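Local coordinates for ankyrin repeat domain protein (Legionella pneumophila subsp. pneumophila, PDB 6MCA), which is a bacterial effector with ankyrin repeats and a cysteine protease-like fold, and interacts with the host LARP7 component of the 7SK snRNP complex, at residues Asp37-Ala40 with Tyr41-Ala44; Leu101-Thr104 with Lys105-Thr109; Val356-Ala359 with Tyr360-Glu364; Val271-His274 with Gln275-Ala278. All blocks are in the same frame, centred on the assembly; numbering follows the deposited sequence.

Interaction 1. Residues Asp37-Ala40 with Tyr41-Ala44; sequences DFDA and YLRA
Tyr41 lays its ring back against the start of its own helix, where CD2 comes within 3.1 Å of Asp37 O. The first torsion sets this up: CG stands beside the backbone N (chi1 -70°), which keeps the ring close to the preceding turn, with Phe38 CA at the ring edge. The same carbonyl takes the amide of the tyrosine, Tyr41 N to Asp37 O at 3.2 Å and nearly along the C=O axis, and also a weak bond from Ala40 N. At the far end of the ring, Tyr41 OH is hydrogen-bonded to Asp29, so both backbone and side chain tie this residue to what precedes it.

Ala40 presents its methyl to Arg43. The arginine chain bends at chi3 (-70°) and folds back along the helix, bringing NH2 to 3.8 Å from Ala40 CB, while its CG rests 3.2 Å from Asp39 O. That oxygen also accepts Arg43 N at 2.9 Å. Asp37 OD2 stays 5.0 Å from Arg43 NH2, too far for a salt bridge, though the opposite charges may attract weakly. Asp39 instead forms its salt bridge with Arg77, and Phe38 is buried against helix 68-76. Ala44 N to Ala40 O, 3.0 Å, closes the set. Asp37 in the N-cap position, followed by i to i+4 backbone bonds, is the arrangement of the first turns of a short surface helix.

Interaction 2. Residues Leu101-Thr104 with Lys105-Thr109; sequences LDMT and KLLLT
Met103 and Leu107, one turn apart, meet along one side of the helix through CG and CD1 at 4.2 Å, their side chains crossing at a slant. The chain of Met103 bends at both chi2 and chi3, and its SD grazes Leu106 CD2 at 4.5 Å. Thr104 and Leu108 form the second apolar pair; they run alongside each other in the same direction, with Thr104 CG2 3.9 Å from Leu108 CD1. Because CG2 takes the place anti to the backbone N, OG1 is left beside that N (chi1 -58°) and turns back to bond with Asp100 O.

Backbone bonding is regular: Lys105 N to Leu101 O, Leu106 N to Asp102 O, Leu107 N to Met103 O and Leu108 N to Thr104 O are each 2.9 Å. Thr109 OG1 bonds to Lys105 O at 2.6 Å, and Thr109 N reaches the same oxygen from the opposite face of its carbonyl plane, so the hydroxyl is satisfied within the helix.

Helix 101-109 lies in a predicted ankyrin repeat. Met103, Thr104 and Leu108 pack on helix 91-97, Leu106 leans on helix 68-76, and Leu101, Thr104 and Lys105 touch helix 134-142.

Interaction 3. Residues Val356-Ala359 with Tyr360-Glu364; sequences VPVA and YSMQE
Val358 and Met362 make the close apolar contact of this helical turn, CG1 to SD at 3.9 Å; the two side chains flank each other, both leading off the helix on one side. Chi1 of Met362 (-68°) keeps CG beside its own backbone N and so over the previous turn, 3.2 Å from Val358 O. Beyond CG the chain is extended as far as SD, and the bend at chi3 then turns the methyl.

Ser361 is tied to the previous turn twice. Its OG, again beside the backbone N, bonds to Pro357 O at 3.2 Å, while Ser361 N reaches the same oxygen at 2.9 Å from the opposite face of the carbonyl plane. This buried hydroxyl therefore finds its acceptor inside the helix. Gln363 bonds through N to Ala359 O at 2.9 Å, and its buried amide is satisfied by Asn220 and Tyr217; Tyr217 also meets the Tyr360 ring edge-to-face.

The looser side lies at Glu364, partly exposed and poorly ordered, its side chain coming no nearer to residues 356-359 than 6.6 Å, from CG to Ala359 O. Val358 and Met362 lie on strand 276-280, while Pro357 and Ser361 reach both Met337 of strand 331-337 and helix 373-399: a helix packed on an antiparallel sheet with helix 373-399 beside it, consistent with the cysteine protease-like part of this effector.

Interaction 4. Residues Val271-His274 with Gln275-Ala278; sequences VRYH and QWWA
Chi1 of Trp276 (-55°) swings the indole beside its own backbone N, so that CD1 lies 3.5 Å from Tyr273 O and at the edge of the Tyr273 ring, where Tyr273 CD2 is 4.5 Å from Trp276 CD1. On the other face of the sheet, Arg272 CB approaches Trp277 CE3, 4.0 Å away.

Arg272 then bends at chi2 (-91°) and delivers NE to His274 O at 2.7 Å. This bond is almost straight (176°), lies in the guanidinium plane and uses a lone pair of the carbonyl, tying the arginine side chain to the turn. The turn is type II', from Tyr273 to Trp276, and joins strands 266-273 and 276-280 in a beta hairpin with a two-residue loop. Tyr273 and Trp276 exchange two backbone bonds; in one, Trp276 N sits above the carbonyl plane of Tyr273 O. Val271 and Ala278 form the next hydrogen-bonded pair: Val271 N to Ala278 O is sound at 2.9 Å, the return bond weak. Their CB atoms are 4.2 Å apart.

CD2 of His274 sits over one face of the Tyr273 ring, toward its rim, and His274 ND1 bonds to a glycerol, probably from the crystallisation liquor.

Overall arrangement
Interactions 1 and 2 belong to the N-terminal helical array, their centres about 26 Å apart without touching; helix 68-76 is a shared neighbour, packed on by Phe38 of the first and Leu106 of the second. Interaction 1 is a surface turn with charged groups, interaction 2 a half-buried one with apolar sides. Interactions 3 and 4, their centres about 56 and 51 Å from that of interaction 1, touch each other: Met362 is set against the hairpin, its SD 3.5 Å from Ala278 CB. All touching residues of interaction 3 are buried, whereas interaction 4 runs from a buried strand pair to an exposed turn and uses cross-strand backbone bonds in place of i to i+4 ones, with tryptophans on both faces.

Interaction 1. Residues Asp37-Ala40 with Tyr41-Ala44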
ATOM      1  N   ASP A  37      -2.405 -37.253  -7.480  1.00 50.67           N
ATOM      2  CA  ASP A  37      -2.777 -38.253  -8.481  1.00 39.86           C
ATOM      3  C   ASP A  37      -3.734 -37.577  -9.458  1.00 35.22           C
ATOM      4  O   ASP A  37      -4.958 -37.685  -9.362  1.00 39.33           O
ATOM      5  CB  ASP A  37      -3.397 -39.475  -7.814  1.00 37.06           C
ATOM      6  CG  ASP A  37      -3.655 -40.612  -8.789  1.00 50.46           C
ATOM      7  OD1 ASP A  37      -3.320 -40.471  -9.984  1.00 59.32           O
ATOM      8  OD2 ASP A  37      -4.194 -41.651  -8.354  1.00 50.07           O
ATOM      9  N   PHE A  38      -3.146 -36.857 -10.420  1.00 36.12           N
ATOM     10  CA  PHE A  38      -3.932 -36.023 -11.324  1.00 36.37           C
ATOM     11  C   PHE A  38      -4.978 -36.836 -12.075  1.00 28.93           C
ATOM     12  O   PHE A  38      -6.097 -36.360 -12.305  1.00 36.31           O
ATOM     13  CB  PHE A  38      -3.012 -35.307 -12.314  1.00 36.27           C
ATOM     14  CG  PHE A  38      -1.918 -34.511 -11.663  1.00 49.44           C
ATOM     15  CD1 PHE A  38      -2.187 -33.285 -11.076  1.00 41.95           C
ATOM     16  CD2 PHE A  38      -0.616 -34.988 -11.645  1.00 43.44           C
ATOM     17  CE1 PHE A  38      -1.179 -32.550 -10.479  1.00 40.06           C
ATOM     18  CE2 PHE A  38       0.396 -34.258 -11.049  1.00 44.48           C
ATOM     19  CZ  PHE A  38       0.114 -33.038 -10.466  1.00 51.74           C
ATOM     20  N   ASP A  39      -4.634 -38.064 -12.465  1.00 33.48           N
ATOM     21  CA  ASP A  39      -5.571 -38.884 -13.226  1.00 40.13           C
ATOM     22  C   ASP A  39      -6.793 -39.250 -12.392  1.00 36.73           C
ATOM     23  O   ASP A  39      -7.915 -39.291 -12.910  1.00 31.33           O
ATOM     24  CB  ASP A  39      -4.868 -40.138 -13.744  1.00 46.05           C
ATOM     25  CG  ASP A  39      -3.980 -39.852 -14.943  1.00 91.32           C
ATOM     26  OD1 ASP A  39      -4.319 -38.945 -15.734  1.00 67.48           O
ATOM     27  OD2 ASP A  39      -2.942 -40.530 -15.092  1.00 95.30           O
ATOM     28  N   ALA A  40      -6.599 -39.511 -11.096  1.00 28.94           N
ATOM     29  CA  ALA A  40      -7.736 -39.818 -10.232  1.00 35.79           C
ATOM     30  C   ALA A  40      -8.658 -38.613 -10.083  1.00 33.27           C
ATOM     31  O   ALA A  40      -9.886 -38.763 -10.062  1.00 26.29           O
ATOM     32  CB  ALA A  40      -7.245 -40.293  -8.865  1.00 22.46           C
ATOM     33  N   TYR A  41      -8.086 -37.411  -9.982  1.00 27.64           N
ATOM     34  CA  TYR A  41      -8.912 -36.212  -9.880  1.00 38.44           C
ATOM     35  C   TYR A  41      -9.632 -35.915 -11.188  1.00 29.48           C
ATOM     36  O   TYR A  41     -10.760 -35.409 -11.170  1.00 31.62           O
ATOM     37  CB  TYR A  41      -8.055 -35.018  -9.456  1.00 21.59           C
ATOM     38  CG  TYR A  41      -7.573 -35.101  -8.027  1.00 37.21           C
ATOM     39  CD1 TYR A  41      -8.447 -34.908  -6.966  1.00 33.26           C
ATOM     40  CD2 TYR A  41      -6.244 -35.385  -7.739  1.00 36.91           C
ATOM     41  CE1 TYR A  41      -8.011 -34.990  -5.657  1.00 23.57           C
ATOM     42  CE2 TYR A  41      -5.799 -35.469  -6.435  1.00 30.18           C
ATOM     43  CZ  TYR A  41      -6.686 -35.270  -5.398  1.00 33.14           C
ATOM     44  OH  TYR A  41      -6.246 -35.353  -4.097  1.00 45.97           O
ATOM     45  N   LEU A  42      -9.004 -36.219 -12.325  1.00 24.75           N
ATOM     46  CA  LEU A  42      -9.677 -36.033 -13.606  1.00 28.90           C
ATOM     47  C   LEU A  42     -10.812 -37.034 -13.782  1.00 37.72           C
ATOM     48  O   LEU A  42     -11.891 -36.678 -14.269  1.00 33.61           O
ATOM     49  CB  LEU A  42      -8.672 -36.150 -14.753  1.00 27.65           C
ATOM     50  CG  LEU A  42      -7.649 -35.019 -14.872  1.00 31.42           C
ATOM     51  CD1 LEU A  42      -6.539 -35.400 -15.838  1.00 30.37           C
ATOM     52  CD2 LEU A  42      -8.325 -33.728 -15.306  1.00 29.08           C
ATOM     53  N   ARG A  43     -10.586 -38.291 -13.388  1.00 25.60           N
ATOM     54  CA  ARG A  43     -11.648 -39.289 -13.462  1.00 26.61           C
ATOM     55  C   ARG A  43     -12.802 -38.945 -12.530  1.00 32.14           C
ATOM     56  O   ARG A  43     -13.952 -39.305 -12.807  1.00 32.68           O
ATOM     57  CB  ARG A  43     -11.089 -40.676 -13.139  1.00 21.51           C
ATOM     58  CG  ARG A  43     -10.169 -41.235 -14.214  1.00 26.18           C
ATOM     59  CD  ARG A  43      -9.775 -42.681 -13.934  1.00 29.06           C
ATOM     60  NE  ARG A  43      -8.867 -42.799 -12.797  1.00 31.26           N
ATOM     61  CZ  ARG A  43      -9.179 -43.391 -11.649  1.00 56.02           C
ATOM     62  NH1 ARG A  43     -10.381 -43.928 -11.481  1.00 35.53           N
ATOM     63  NH2 ARG A  43      -8.288 -43.451 -10.668  1.00 39.50           N
ATOM     64  N   ALA A  44     -12.525 -38.241 -11.435  1.00 26.36           N
ATOM     65  CA  ALA A  44     -13.577 -37.786 -10.535  1.00 25.58           C
ATOM     66  C   ALA A  44     -14.353 -36.594 -11.081  1.00 27.86           C
ATOM     67  O   ALA A  44     -15.209 -36.056 -10.370  1.00 32.27           O
ATOM     68  CB  ALA A  44     -12.987 -37.435  -9.167  1.00 30.15           C
TER

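Interaction 2. Residues Leu101-Thr104 with Lys105-Thr109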
ATOM      1  N   LEU A 101      12.600 -17.000  -7.884  1.00 33.90           N
ATOM      2  CA  LEU A 101      13.137 -16.824  -9.231  1.00 40.09           C
ATOM      3  C   LEU A 101      12.863 -18.039 -10.108  1.00 31.92           C
ATOM      4  O   LEU A 101      12.518 -17.893 -11.287  1.00 34.21           O
ATOM      5  CB  LEU A 101      14.637 -16.540  -9.164  1.00 30.22           C
ATOM      6  CG  LEU A 101      15.028 -15.096  -8.846  1.00 51.57           C
ATOM      7  CD1 LEU A 101      16.532 -14.973  -8.657  1.00 42.24           C
ATOM      8  CD2 LEU A 101      14.544 -14.164  -9.942  1.00 30.23           C
ATOM      9  N   ASP A 102      13.012 -19.245  -9.556  1.00 25.91           N
ATOM     10  CA  ASP A 102      12.814 -20.453 -10.351  1.00 33.69           C
ATOM     11  C   ASP A 102      11.364 -20.586 -10.802  1.00 39.52           C
ATOM     12  O   ASP A 102      11.093 -20.886 -11.972  1.00 32.12           O
ATOM     13  CB  ASP A 102      13.250 -21.681  -9.551  1.00 39.68           C
ATOM     14  CG  ASP A 102      14.733 -21.672  -9.235  1.00 50.15           C
ATOM     15  OD1 ASP A 102      15.508 -21.118 -10.043  1.00 58.28           O
ATOM     16  OD2 ASP A 102      15.122 -22.218  -8.182  1.00 60.75           O
ATOM     17  N   MET A 103      10.417 -20.365  -9.887  1.00 29.78           N
ATOM     18  CA  MET A 103       9.006 -20.452 -10.249  1.00 28.63           C
ATOM     19  C   MET A 103       8.623 -19.366 -11.246  1.00 31.56           C
ATOM     20  O   MET A 103       7.863 -19.620 -12.189  1.00 35.18           O
ATOM     21  CB  MET A 103       8.136 -20.364  -8.995  1.00 23.11           C
ATOM     22  CG  MET A 103       6.646 -20.523  -9.256  1.00 28.51           C
ATOM     23  SD  MET A 103       6.157 -22.233  -9.550  1.00 34.66           S
ATOM     24  CE  MET A 103       6.583 -22.978  -7.977  1.00 32.52           C
ATOM     25  N   THR A 104       9.140 -18.149 -11.056  1.00 23.22           N
ATOM     26  CA  THR A 104       8.858 -17.069 -11.995  1.00 29.88           C
ATOM     27  C   THR A 104       9.390 -17.397 -13.384  1.00 32.10           C
ATOM     28  O   THR A 104       8.708 -17.165 -14.389  1.00 25.92           O
ATOM     29  CB  THR A 104       9.463 -15.758 -11.489  1.00 34.37           C
ATOM     30  OG1 THR A 104       8.937 -15.454 -10.190  1.00 28.29           O
ATOM     31  CG2 THR A 104       9.140 -14.614 -12.441  1.00 32.58           C
ATOM     32  N   LYS A 105      10.605 -17.945 -13.458  1.00 28.21           N
ATOM     33  CA  LYS A 105      11.177 -18.314 -14.748  1.00 36.06           C
ATOM     34  C   LYS A 105      10.382 -19.435 -15.404  1.00 35.25           C
ATOM     35  O   LYS A 105      10.138 -19.404 -16.616  1.00 33.28           O
ATOM     36  CB  LYS A 105      12.640 -18.720 -14.573  1.00 33.10           C
ATOM     37  CG  LYS A 105      13.408 -18.877 -15.876  1.00 43.05           C
ATOM     38  CD  LYS A 105      14.805 -19.423 -15.624  1.00 56.16           C
ATOM     39  CE  LYS A 105      15.569 -19.621 -16.923  1.00 63.13           C
ATOM     40  NZ  LYS A 105      16.871 -20.307 -16.699  1.00 71.94           N
ATOM     41  N   LEU A 106       9.964 -20.431 -14.618  1.00 31.94           N
ATOM     42  CA  LEU A 106       9.144 -21.511 -15.158  1.00 31.90           C
ATOM     43  C   LEU A 106       7.836 -20.974 -15.723  1.00 30.71           C
ATOM     44  O   LEU A 106       7.419 -21.354 -16.823  1.00 36.10           O
ATOM     45  CB  LEU A 106       8.872 -22.556 -14.075  1.00 31.43           C
ATOM     46  CG  LEU A 106       7.809 -23.601 -14.422  1.00 41.29           C
ATOM     47  CD1 LEU A 106       8.261 -24.473 -15.586  1.00 35.53           C
ATOM     48  CD2 LEU A 106       7.460 -24.449 -13.210  1.00 28.19           C
ATOM     49  N   LEU A 107       7.175 -20.082 -14.982  1.00 30.07           N
ATOM     50  CA  LEU A 107       5.905 -19.533 -15.448  1.00 31.98           C
ATOM     51  C   LEU A 107       6.094 -18.690 -16.704  1.00 30.88           C
ATOM     52  O   LEU A 107       5.320 -18.811 -17.661  1.00 33.03           O
ATOM     53  CB  LEU A 107       5.251 -18.711 -14.338  1.00 29.61           C
ATOM     54  CG  LEU A 107       4.766 -19.510 -13.127  1.00 32.85           C
ATOM     55  CD1 LEU A 107       4.231 -18.582 -12.049  1.00 26.33           C
ATOM     56  CD2 LEU A 107       3.708 -20.522 -13.541  1.00 28.01           C
ATOM     57  N   LEU A 108       7.120 -17.836 -16.723  1.00 36.76           N
ATOM     58  CA  LEU A 108       7.363 -16.993 -17.890  1.00 29.30           C
ATOM     59  C   LEU A 108       7.740 -17.818 -19.113  1.00 40.13           C
ATOM     60  O   LEU A 108       7.420 -17.429 -20.243  1.00 26.28           O
ATOM     61  CB  LEU A 108       8.462 -15.975 -17.583  1.00 32.24           C
ATOM     62  CG  LEU A 108       8.097 -14.827 -16.640  1.00 26.61           C
ATOM     63  CD1 LEU A 108       9.338 -14.040 -16.253  1.00 23.91           C
ATOM     64  CD2 LEU A 108       7.058 -13.919 -17.279  1.00 17.40           C
ATOM     65  N   THR A 109       8.415 -18.953 -18.912  1.00 28.56           N
ATOM     66  CA  THR A 109       8.802 -19.796 -20.037  1.00 34.07           C
ATOM     67  C   THR A 109       7.581 -20.311 -20.792  1.00 43.00           C
ATOM     68  O   THR A 109       7.597 -20.404 -22.025  1.00 44.62           O
ATOM     69  CB  THR A 109       9.657 -20.964 -19.544  1.00 32.11           C
ATOM     70  OG1 THR A 109      10.851 -20.460 -18.932  1.00 37.40           O
ATOM     71  CG2 THR A 109      10.036 -21.884 -20.697  1.00 34.69           C
TER

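Interaction 3. Residues Val356-Ala359 with Tyr360-Glu364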
ATOM      1  N   VAL A 356       5.000   5.569  12.458  1.00 19.93           N
ATOM      2  CA  VAL A 356       6.359   6.108  12.476  1.00 24.46           C
ATOM      3  C   VAL A 356       6.583   6.961  13.724  1.00 22.25           C
ATOM      4  O   VAL A 356       7.494   6.648  14.510  1.00 23.98           O
ATOM      5  CB  VAL A 356       6.664   6.888  11.184  1.00 30.13           C
ATOM      6  CG1 VAL A 356       8.004   7.598  11.292  1.00 26.13           C
ATOM      7  CG2 VAL A 356       6.637   5.957   9.979  1.00 17.83           C
ATOM      8  N   PRO A 357       5.802   8.024  13.978  1.00 16.76           N
ATOM      9  CA  PRO A 357       6.048   8.801  15.204  1.00 19.23           C
ATOM     10  C   PRO A 357       5.803   8.009  16.474  1.00 19.69           C
ATOM     11  O   PRO A 357       6.516   8.210  17.465  1.00 25.59           O
ATOM     12  CB  PRO A 357       5.075   9.983  15.078  1.00 20.32           C
ATOM     13  CG  PRO A 357       4.002   9.493  14.192  1.00 23.20           C
ATOM     14  CD  PRO A 357       4.670   8.581  13.211  1.00 17.15           C
ATOM     15  N   VAL A 358       4.829   7.099  16.469  1.00 24.57           N
ATOM     16  CA  VAL A 358       4.547   6.304  17.662  1.00 17.16           C
ATOM     17  C   VAL A 358       5.721   5.386  17.981  1.00 19.40           C
ATOM     18  O   VAL A 358       6.171   5.306  19.131  1.00 24.88           O
ATOM     19  CB  VAL A 358       3.241   5.512  17.481  1.00 22.67           C
ATOM     20  CG1 VAL A 358       3.021   4.574  18.655  1.00 16.89           C
ATOM     21  CG2 VAL A 358       2.071   6.464  17.334  1.00 20.35           C
ATOM     22  N   ALA A 359       6.234   4.676  16.972  1.00 18.97           N
ATOM     23  CA  ALA A 359       7.373   3.791  17.196  1.00 31.21           C
ATOM     24  C   ALA A 359       8.614   4.582  17.593  1.00 22.45           C
ATOM     25  O   ALA A 359       9.397   4.138  18.444  1.00 32.47           O
ATOM     26  CB  ALA A 359       7.643   2.951  15.948  1.00 16.12           C
ATOM     27  N   TYR A 360       8.803   5.764  17.000  1.00 22.30           N
ATOM     28  CA  TYR A 360       9.903   6.629  17.415  1.00 20.93           C
ATOM     29  C   TYR A 360       9.794   6.985  18.895  1.00 22.55           C
ATOM     30  O   TYR A 360      10.755   6.824  19.662  1.00 32.43           O
ATOM     31  CB  TYR A 360       9.923   7.894  16.554  1.00 28.51           C
ATOM     32  CG  TYR A 360      11.210   8.679  16.663  1.00 37.03           C
ATOM     33  CD1 TYR A 360      11.442   9.518  17.746  1.00 34.27           C
ATOM     34  CD2 TYR A 360      12.192   8.578  15.687  1.00 39.29           C
ATOM     35  CE1 TYR A 360      12.615  10.232  17.856  1.00 44.20           C
ATOM     36  CE2 TYR A 360      13.369   9.292  15.788  1.00 45.82           C
ATOM     37  CZ  TYR A 360      13.574  10.116  16.875  1.00 50.13           C
ATOM     38  OH  TYR A 360      14.742  10.828  16.986  1.00 64.22           O
ATOM     39  N   SER A 361       8.621   7.470  19.315  1.00 22.41           N
ATOM     40  CA  SER A 361       8.419   7.831  20.715  1.00 27.05           C
ATOM     41  C   SER A 361       8.654   6.641  21.634  1.00 20.64           C
ATOM     42  O   SER A 361       9.271   6.779  22.696  1.00 30.93           O
ATOM     43  CB  SER A 361       7.009   8.387  20.918  1.00 25.58           C
ATOM     44  OG  SER A 361       6.866   9.656  20.308  1.00 46.13           O
ATOM     45  N   MET A 362       8.166   5.461  21.243  1.00 22.38           N
ATOM     46  CA  MET A 362       8.361   4.277  22.074  1.00 24.41           C
ATOM     47  C   MET A 362       9.837   3.927  22.193  1.00 31.15           C
ATOM     48  O   MET A 362      10.288   3.457  23.245  1.00 32.86           O
ATOM     49  CB  MET A 362       7.571   3.099  21.505  1.00 23.21           C
ATOM     50  CG  MET A 362       6.070   3.266  21.615  1.00 21.08           C
ATOM     51  SD  MET A 362       5.178   2.004  20.696  1.00 26.69           S
ATOM     52  CE  MET A 362       5.542   0.549  21.675  1.00 20.34           C
ATOM     53  N   GLN A 363      10.607   4.148  21.126  1.00 33.03           N
ATOM     54  CA  GLN A 363      12.051   3.971  21.228  1.00 28.34           C
ATOM     55  C   GLN A 363      12.678   5.003  22.156  1.00 35.79           C
ATOM     56  O   GLN A 363      13.688   4.713  22.807  1.00 32.29           O
ATOM     57  CB  GLN A 363      12.698   4.051  19.849  1.00 28.17           C
ATOM     58  CG  GLN A 363      12.449   2.845  18.977  1.00 31.89           C
ATOM     59  CD  GLN A 363      13.110   2.975  17.625  1.00 26.87           C
ATOM     60  OE1 GLN A 363      14.237   2.518  17.426  1.00 37.85           O
ATOM     61  NE2 GLN A 363      12.418   3.610  16.685  1.00 19.30           N
ATOM     62  N   GLU A 364      12.100   6.205  22.226  1.00 48.66           N
ATOM     63  CA  GLU A 364      12.674   7.248  23.074  1.00 46.00           C
ATOM     64  C   GLU A 364      12.623   6.881  24.553  1.00 43.93           C
ATOM     65  O   GLU A 364      13.434   7.380  25.341  1.00 49.35           O
ATOM     66  CB  GLU A 364      11.955   8.576  22.839  1.00 45.24           C
ATOM     67  CG  GLU A 364      12.283   9.241  21.512  1.00 58.40           C
ATOM     68  CD  GLU A 364      13.518  10.119  21.584  1.00 87.92           C
ATOM     69  OE1 GLU A 364      14.527   9.690  22.182  1.00 85.78           O
ATOM     70  OE2 GLU A 364      13.478  11.244  21.040  1.00 87.96           O
TER

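Interaction 4. Residues Val271-His274 with Gln275-Ala278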
ATOM      1  N   VAL A 271       1.813  -1.493  17.887  1.00 25.08           N
ATOM      2  CA  VAL A 271       3.269  -1.487  17.915  1.00 20.76           C
ATOM      3  C   VAL A 271       3.728  -2.070  19.241  1.00 24.34           C
ATOM      4  O   VAL A 271       3.305  -1.613  20.305  1.00 26.48           O
ATOM      5  CB  VAL A 271       3.850  -0.072  17.720  1.00 25.90           C
ATOM      6  CG1 VAL A 271       5.367  -0.122  17.753  1.00 21.70           C
ATOM      7  CG2 VAL A 271       3.365   0.531  16.412  1.00 20.72           C
ATOM      8  N   ARG A 272       4.586  -3.080  19.176  1.00 22.41           N
ATOM      9  CA  ARG A 272       5.222  -3.654  20.352  1.00 22.33           C
ATOM     10  C   ARG A 272       6.695  -3.277  20.332  1.00 24.46           C
ATOM     11  O   ARG A 272       7.375  -3.476  19.322  1.00 26.16           O
ATOM     12  CB  ARG A 272       5.052  -5.176  20.377  1.00 22.31           C
ATOM     13  CG  ARG A 272       5.511  -5.852  21.664  1.00 24.55           C
ATOM     14  CD  ARG A 272       6.975  -6.276  21.599  1.00 24.59           C
ATOM     15  NE  ARG A 272       7.412  -6.891  22.847  1.00 30.82           N
ATOM     16  CZ  ARG A 272       7.542  -8.201  23.028  1.00 45.66           C
ATOM     17  NH1 ARG A 272       7.277  -9.038  22.033  1.00 36.79           N
ATOM     18  NH2 ARG A 272       7.939  -8.672  24.201  1.00 45.43           N
ATOM     19  N   TYR A 273       7.183  -2.719  21.435  1.00 28.15           N
ATOM     20  CA  TYR A 273       8.605  -2.423  21.588  1.00 23.53           C
ATOM     21  C   TYR A 273       8.997  -2.770  23.014  1.00 17.78           C
ATOM     22  O   TYR A 273       8.672  -2.025  23.944  1.00 25.67           O
ATOM     23  CB  TYR A 273       8.922  -0.962  21.273  1.00 23.02           C
ATOM     24  CG  TYR A 273      10.395  -0.641  21.394  1.00 32.70           C
ATOM     25  CD1 TYR A 273      11.303  -1.096  20.446  1.00 32.55           C
ATOM     26  CD2 TYR A 273      10.879   0.109  22.458  1.00 37.26           C
ATOM     27  CE1 TYR A 273      12.651  -0.812  20.552  1.00 30.38           C
ATOM     28  CE2 TYR A 273      12.228   0.399  22.572  1.00 28.13           C
ATOM     29  CZ  TYR A 273      13.108  -0.064  21.617  1.00 45.05           C
ATOM     30  OH  TYR A 273      14.450   0.222  21.724  1.00 39.00           O
ATOM     31  N   HIS A 274       9.695  -3.894  23.178  1.00 30.38           N
ATOM     32  CA  HIS A 274      10.069  -4.404  24.492  1.00 32.60           C
ATOM     33  C   HIS A 274       8.832  -4.551  25.371  1.00 31.58           C
ATOM     34  O   HIS A 274       7.908  -5.294  25.023  1.00 25.74           O
ATOM     35  CB  HIS A 274      11.114  -3.497  25.144  1.00 31.29           C
ATOM     36  CG  HIS A 274      12.388  -3.389  24.364  1.00 40.61           C
ATOM     37  ND1 HIS A 274      12.883  -4.425  23.600  1.00 56.85           N
ATOM     38  CD2 HIS A 274      13.269  -2.370  24.229  1.00 49.82           C
ATOM     39  CE1 HIS A 274      14.012  -4.047  23.027  1.00 43.66           C
ATOM     40  NE2 HIS A 274      14.268  -2.804  23.393  1.00 47.18           N
ATOM     41  N   GLN A 275       8.792  -3.845  26.498  1.00 24.23           N
ATOM     42  CA  GLN A 275       7.673  -3.945  27.423  1.00 30.23           C
ATOM     43  C   GLN A 275       6.548  -2.964  27.110  1.00 25.33           C
ATOM     44  O   GLN A 275       5.613  -2.839  27.908  1.00 29.28           O
ATOM     45  CB  GLN A 275       8.153  -3.736  28.863  1.00 28.85           C
ATOM     46  CG  GLN A 275       8.438  -2.286  29.232  1.00 28.23           C
ATOM     47  CD  GLN A 275       9.861  -1.868  28.924  1.00 53.55           C
ATOM     48  OE1 GLN A 275      10.471  -2.353  27.971  1.00 39.07           O
ATOM     49  NE2 GLN A 275      10.402  -0.968  29.737  1.00 42.42           N
ATOM     50  N   TRP A 276       6.605  -2.280  25.970  1.00 19.84           N
ATOM     51  CA  TRP A 276       5.628  -1.260  25.619  1.00 19.72           C
ATOM     52  C   TRP A 276       4.751  -1.729  24.466  1.00 27.14           C
ATOM     53  O   TRP A 276       5.221  -2.408  23.547  1.00 23.12           O
ATOM     54  CB  TRP A 276       6.320   0.053  25.247  1.00 26.77           C
ATOM     55  CG  TRP A 276       7.235   0.549  26.316  1.00 34.11           C
ATOM     56  CD1 TRP A 276       8.599   0.553  26.292  1.00 32.05           C
ATOM     57  CD2 TRP A 276       6.853   1.103  27.580  1.00 28.03           C
ATOM     58  NE1 TRP A 276       9.090   1.082  27.461  1.00 41.07           N
ATOM     59  CE2 TRP A 276       8.039   1.426  28.269  1.00 33.44           C
ATOM     60  CE3 TRP A 276       5.625   1.358  28.195  1.00 27.79           C
ATOM     61  CZ2 TRP A 276       8.032   1.994  29.540  1.00 32.23           C
ATOM     62  CZ3 TRP A 276       5.619   1.922  29.457  1.00 25.48           C
ATOM     63  CH2 TRP A 276       6.814   2.233  30.116  1.00 34.40           C
ATOM     64  N   TRP A 277       3.478  -1.347  24.520  1.00 24.99           N
ATOM     65  CA  TRP A 277       2.481  -1.696  23.518  1.00 13.57           C
ATOM     66  C   TRP A 277       1.730  -0.429  23.145  1.00 21.54           C
ATOM     67  O   TRP A 277       1.543   0.451  23.983  1.00 23.16           O
ATOM     68  CB  TRP A 277       1.527  -2.768  24.063  1.00 14.81           C
ATOM     69  CG  TRP A 277       0.410  -3.176  23.152  1.00 15.57           C
ATOM     70  CD1 TRP A 277      -0.814  -2.581  23.035  1.00 19.80           C
ATOM     71  CD2 TRP A 277       0.399  -4.294  22.254  1.00 23.31           C
ATOM     72  NE1 TRP A 277      -1.580  -3.251  22.110  1.00 23.84           N
ATOM     73  CE2 TRP A 277      -0.859  -4.306  21.617  1.00 20.48           C
ATOM     74  CE3 TRP A 277       1.334  -5.280  21.921  1.00 16.46           C
ATOM     75  CZ2 TRP A 277      -1.205  -5.268  20.668  1.00 24.84           C
ATOM     76  CZ3 TRP A 277       0.987  -6.233  20.977  1.00 19.03           C
ATOM     77  CH2 TRP A 277      -0.271  -6.219  20.362  1.00 17.67           C
ATOM     78  N   ALA A 278       1.326  -0.312  21.886  1.00 20.47           N
ATOM     79  CA  ALA A 278       0.683   0.911  21.428  1.00 16.88           C
ATOM     80  C   ALA A 278      -0.434   0.575  20.459  1.00 23.94           C
ATOM     81  O   ALA A 278      -0.242  -0.228  19.542  1.00 23.46           O
ATOM     82  CB  ALA A 278       1.686   1.853  20.756  1.00 15.32           C
TER